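Side-chain contact in 3-deoxy-manno-octulosonate cytidylyltransferase (PDB 1H7E), which couples the eight-carbon sugar KDO to CMP from CTP, releasing diphosphate, probably for lipopolysaccharide synthesis: residues A[108-113]-A[121-126]. Sequence-based numbering, arbitrary orientation.
Sequences ETLLQG and PVATLC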
ATOM      1  N   GLU A 108      22.246   7.592  10.464  1.00 16.80           N
ATOM      2  CA  GLU A 108      22.985   6.406  10.878  1.00 16.20           C
ATOM      3  C   GLU A 108      22.062   5.193  11.002  1.00 19.77           C
ATOM      4  O   GLU A 108      22.451   4.068  10.660  1.00 17.26           O
ATOM      5  CB  GLU A 108      23.722   6.665  12.195  1.00 18.66           C
ATOM      6  CG  GLU A 108      24.960   7.527  12.008  1.00 25.53           C
ATOM      7  CD  GLU A 108      25.617   7.976  13.311  1.00 28.73           C
ATOM      8  OE1 GLU A 108      25.307   7.421  14.388  1.00 30.02           O
ATOM      9  OE2 GLU A 108      26.444   8.909  13.244  1.00 27.32           O
ATOM     10  N   THR A 109      20.836   5.431  11.480  1.00 21.22           N
ATOM     11  CA  THR A 109      19.819   4.377  11.629  1.00 22.35           C
ATOM     12  C   THR A 109      19.511   3.819  10.247  1.00 19.07           C
ATOM     13  O   THR A 109      19.453   2.611  10.046  1.00 21.64           O
ATOM     14  CB  THR A 109      18.502   4.946  12.248  1.00 23.59           C
ATOM     15  OG1 THR A 109      18.710   5.230  13.635  1.00 27.51           O
ATOM     16  CG2 THR A 109      17.346   3.954  12.117  1.00 26.93           C
ATOM     17  N   LEU A 110      19.373   4.722   9.288  1.00 21.33           N
ATOM     18  CA  LEU A 110      19.078   4.361   7.915  1.00 19.77           C
ATOM     19  C   LEU A 110      20.227   3.539   7.330  1.00 21.12           C
ATOM     20  O   LEU A 110      20.013   2.446   6.804  1.00 19.29           O
ATOM     21  CB  LEU A 110      18.855   5.647   7.125  1.00 21.63           C
ATOM     22  CG  LEU A 110      18.364   5.620   5.692  1.00 23.52           C
ATOM     23  CD1 LEU A 110      16.970   5.035   5.645  1.00 23.08           C
ATOM     24  CD2 LEU A 110      18.357   7.048   5.176  1.00 21.60           C
ATOM     25  N   LEU A 111      21.461   4.015   7.521  1.00 21.89           N
ATOM     26  CA  LEU A 111      22.651   3.323   7.000  1.00 24.23           C
ATOM     27  C   LEU A 111      22.830   1.949   7.632  1.00 26.28           C
ATOM     28  O   LEU A 111      23.222   1.001   6.949  1.00 25.00           O
ATOM     29  CB  LEU A 111      23.918   4.155   7.238  1.00 25.84           C
ATOM     30  CG  LEU A 111      24.908   4.393   6.095  1.00 28.31           C
ATOM     31  CD1 LEU A 111      26.214   4.837   6.704  1.00 29.37           C
ATOM     32  CD2 LEU A 111      25.127   3.150   5.259  1.00 25.45           C
ATOM     33  N   GLN A 112      22.572   1.854   8.937  1.00 27.62           N
ATOM     34  CA  GLN A 112      22.681   0.583   9.649  1.00 30.81           C
ATOM     35  C   GLN A 112      21.662  -0.434   9.098  1.00 29.24           C
ATOM     36  O   GLN A 112      21.959  -1.628   8.977  1.00 26.84           O
ATOM     37  CB  GLN A 112      22.471   0.786  11.159  1.00 39.15           C
ATOM     38  CG  GLN A 112      22.879  -0.432  12.009  1.00 50.83           C
ATOM     39  CD  GLN A 112      24.259  -0.977  11.617  1.00 58.06           C
ATOM     40  OE1 GLN A 112      25.293  -0.374  11.931  1.00 60.32           O
ATOM     41  NE2 GLN A 112      24.275  -2.101  10.896  1.00 59.64           N
ATOM     42  N   GLY A 113      20.466   0.049   8.771  1.00 25.07           N
ATOM     43  CA  GLY A 113      19.445  -0.820   8.222  1.00 24.03           C
ATOM     44  C   GLY A 113      19.906  -1.441   6.911  1.00 24.43           C
ATOM     45  O   GLY A 113      19.684  -2.636   6.686  1.00 23.64           O
ATOM     46  N   PRO A 121      16.974  -3.177  -1.154  1.00 15.08           N
ATOM     47  CA  PRO A 121      17.341  -2.216  -2.194  1.00 14.41           C
ATOM     48  C   PRO A 121      17.278  -0.743  -1.809  1.00 14.96           C
ATOM     49  O   PRO A 121      18.146   0.041  -2.205  1.00 15.01           O
ATOM     50  CB  PRO A 121      16.340  -2.517  -3.324  1.00 13.24           C
ATOM     51  CG  PRO A 121      15.614  -3.798  -2.882  1.00 15.21           C
ATOM     52  CD  PRO A 121      15.637  -3.741  -1.403  1.00 14.35           C
ATOM     53  N   VAL A 122      16.233  -0.368  -1.067  1.00 12.26           N
ATOM     54  CA  VAL A 122      15.985   1.023  -0.693  1.00 10.30           C
ATOM     55  C   VAL A 122      15.441   1.104   0.726  1.00 14.40           C
ATOM     56  O   VAL A 122      14.690   0.224   1.165  1.00 13.75           O
ATOM     57  CB  VAL A 122      14.908   1.657  -1.629  1.00 11.15           C
ATOM     58  CG1 VAL A 122      14.710   3.144  -1.326  1.00 10.44           C
ATOM     59  CG2 VAL A 122      15.256   1.429  -3.109  1.00 12.82           C
ATOM     60  N   ALA A 123      15.846   2.147   1.445  1.00 14.13           N
ATOM     61  CA  ALA A 123      15.373   2.381   2.808  1.00 13.10           C
ATOM     62  C   ALA A 123      15.031   3.868   2.944  1.00 13.11           C
ATOM     63  O   ALA A 123      15.578   4.712   2.232  1.00 13.81           O
ATOM     64  CB  ALA A 123      16.418   1.966   3.831  1.00 12.55           C
ATOM     65  N   THR A 124      14.076   4.182   3.819  1.00 10.12           N
ATOM     66  CA  THR A 124      13.670   5.555   4.038  1.00  7.33           C
ATOM     67  C   THR A 124      13.191   5.670   5.486  1.00  9.28           C
ATOM     68  O   THR A 124      13.239   4.687   6.236  1.00  8.09           O
ATOM     69  CB  THR A 124      12.595   6.016   3.019  1.00  7.12           C
ATOM     70  OG1 THR A 124      12.400   7.427   3.147  1.00  9.05           O
ATOM     71  CG2 THR A 124      11.240   5.271   3.250  1.00  9.98           C
ATOM     72  N   LEU A 125      12.779   6.871   5.877  1.00  8.81           N
ATOM     73  CA  LEU A 125      12.357   7.128   7.253  1.00 11.86           C
ATOM     74  C   LEU A 125      10.907   7.575   7.416  1.00 10.45           C
ATOM     75  O   LEU A 125      10.280   8.053   6.475  1.00 10.48           O
ATOM     76  CB  LEU A 125      13.264   8.208   7.870  1.00 12.55           C
ATOM     77  CG  LEU A 125      14.771   7.911   7.954  1.00 14.36           C
ATOM     78  CD1 LEU A 125      15.486   9.153   8.456  1.00 14.82           C
ATOM     79  CD2 LEU A 125      15.037   6.702   8.851  1.00 13.30           C
ATOM     80  N   CYS A 126      10.403   7.438   8.643  1.00 11.30           N
ATOM     81  CA  CYS A 126       9.049   7.862   8.977  1.00 10.23           C
ATOM     82  C   CYS A 126       8.974   8.141  10.490  1.00 11.64           C
ATOM     83  O   CYS A 126       9.861   7.736  11.256  1.00 10.98           O
ATOM     84  CB  CYS A 126       8.034   6.776   8.582  1.00  6.09           C
ATOM     85  SG  CYS A 126       8.117   5.288   9.547  1.00 13.58           S
TER
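Leu110 of helix 104-116 plugs onto Ala123 and Leu125 of strand 122-129, a helix-on-sheet contact on the mixed beta sheet of this alpha/beta nucleotidyltransferase of the GT-A clan. The strand follows the helix in the chain after a short connection and runs back beneath it, the two segment axes 8.5 Å apart at 148°.

The contact is apolar and rests on one methyl. With chi1 at -173°, CG of Leu110 swings out opposite the backbone N, which carries the branch off the helix and down onto the strand, where CD1 does the touching. This methyl lies 3.6 Å from Ala123 CB, and it meets the Leu125 methyl CD2 more loosely, at 4.1 Å. The CB of Ala123 points at the helix; that of Leu125 leaves at a slant, but its CD2 end comes nearer the helix. Leu110 CA and Ala123 CA are 6.6 Å apart, a closeness consistent with the small alanine side chain. Ile175 and Ala177 of the neighbouring strand 169-179 also touch Leu110, so its side chain sits across two adjacent strands. The CB of Leu111, the next residue, points away from strand 122-129, and its side chain packs on Ile91 and Ile93, so the helix also covers strand 91-94.

Polar bonds here belong to the helix and the sheet separately. Gln112 N bonds Glu108 O at 2.8 Å within the helix, whereas Ala123 and Thr124 pair through their backbones with strands 169-179 and 212-216, and Thr124, its CB pointing away from the helix, hydrogen-bonds through OG1 to Ile175 O.

Besides the side chains, Leu110 CD1 rests against the strand's own peptide link, 3.5 Å from Ala123 C and equally far from Thr124 N.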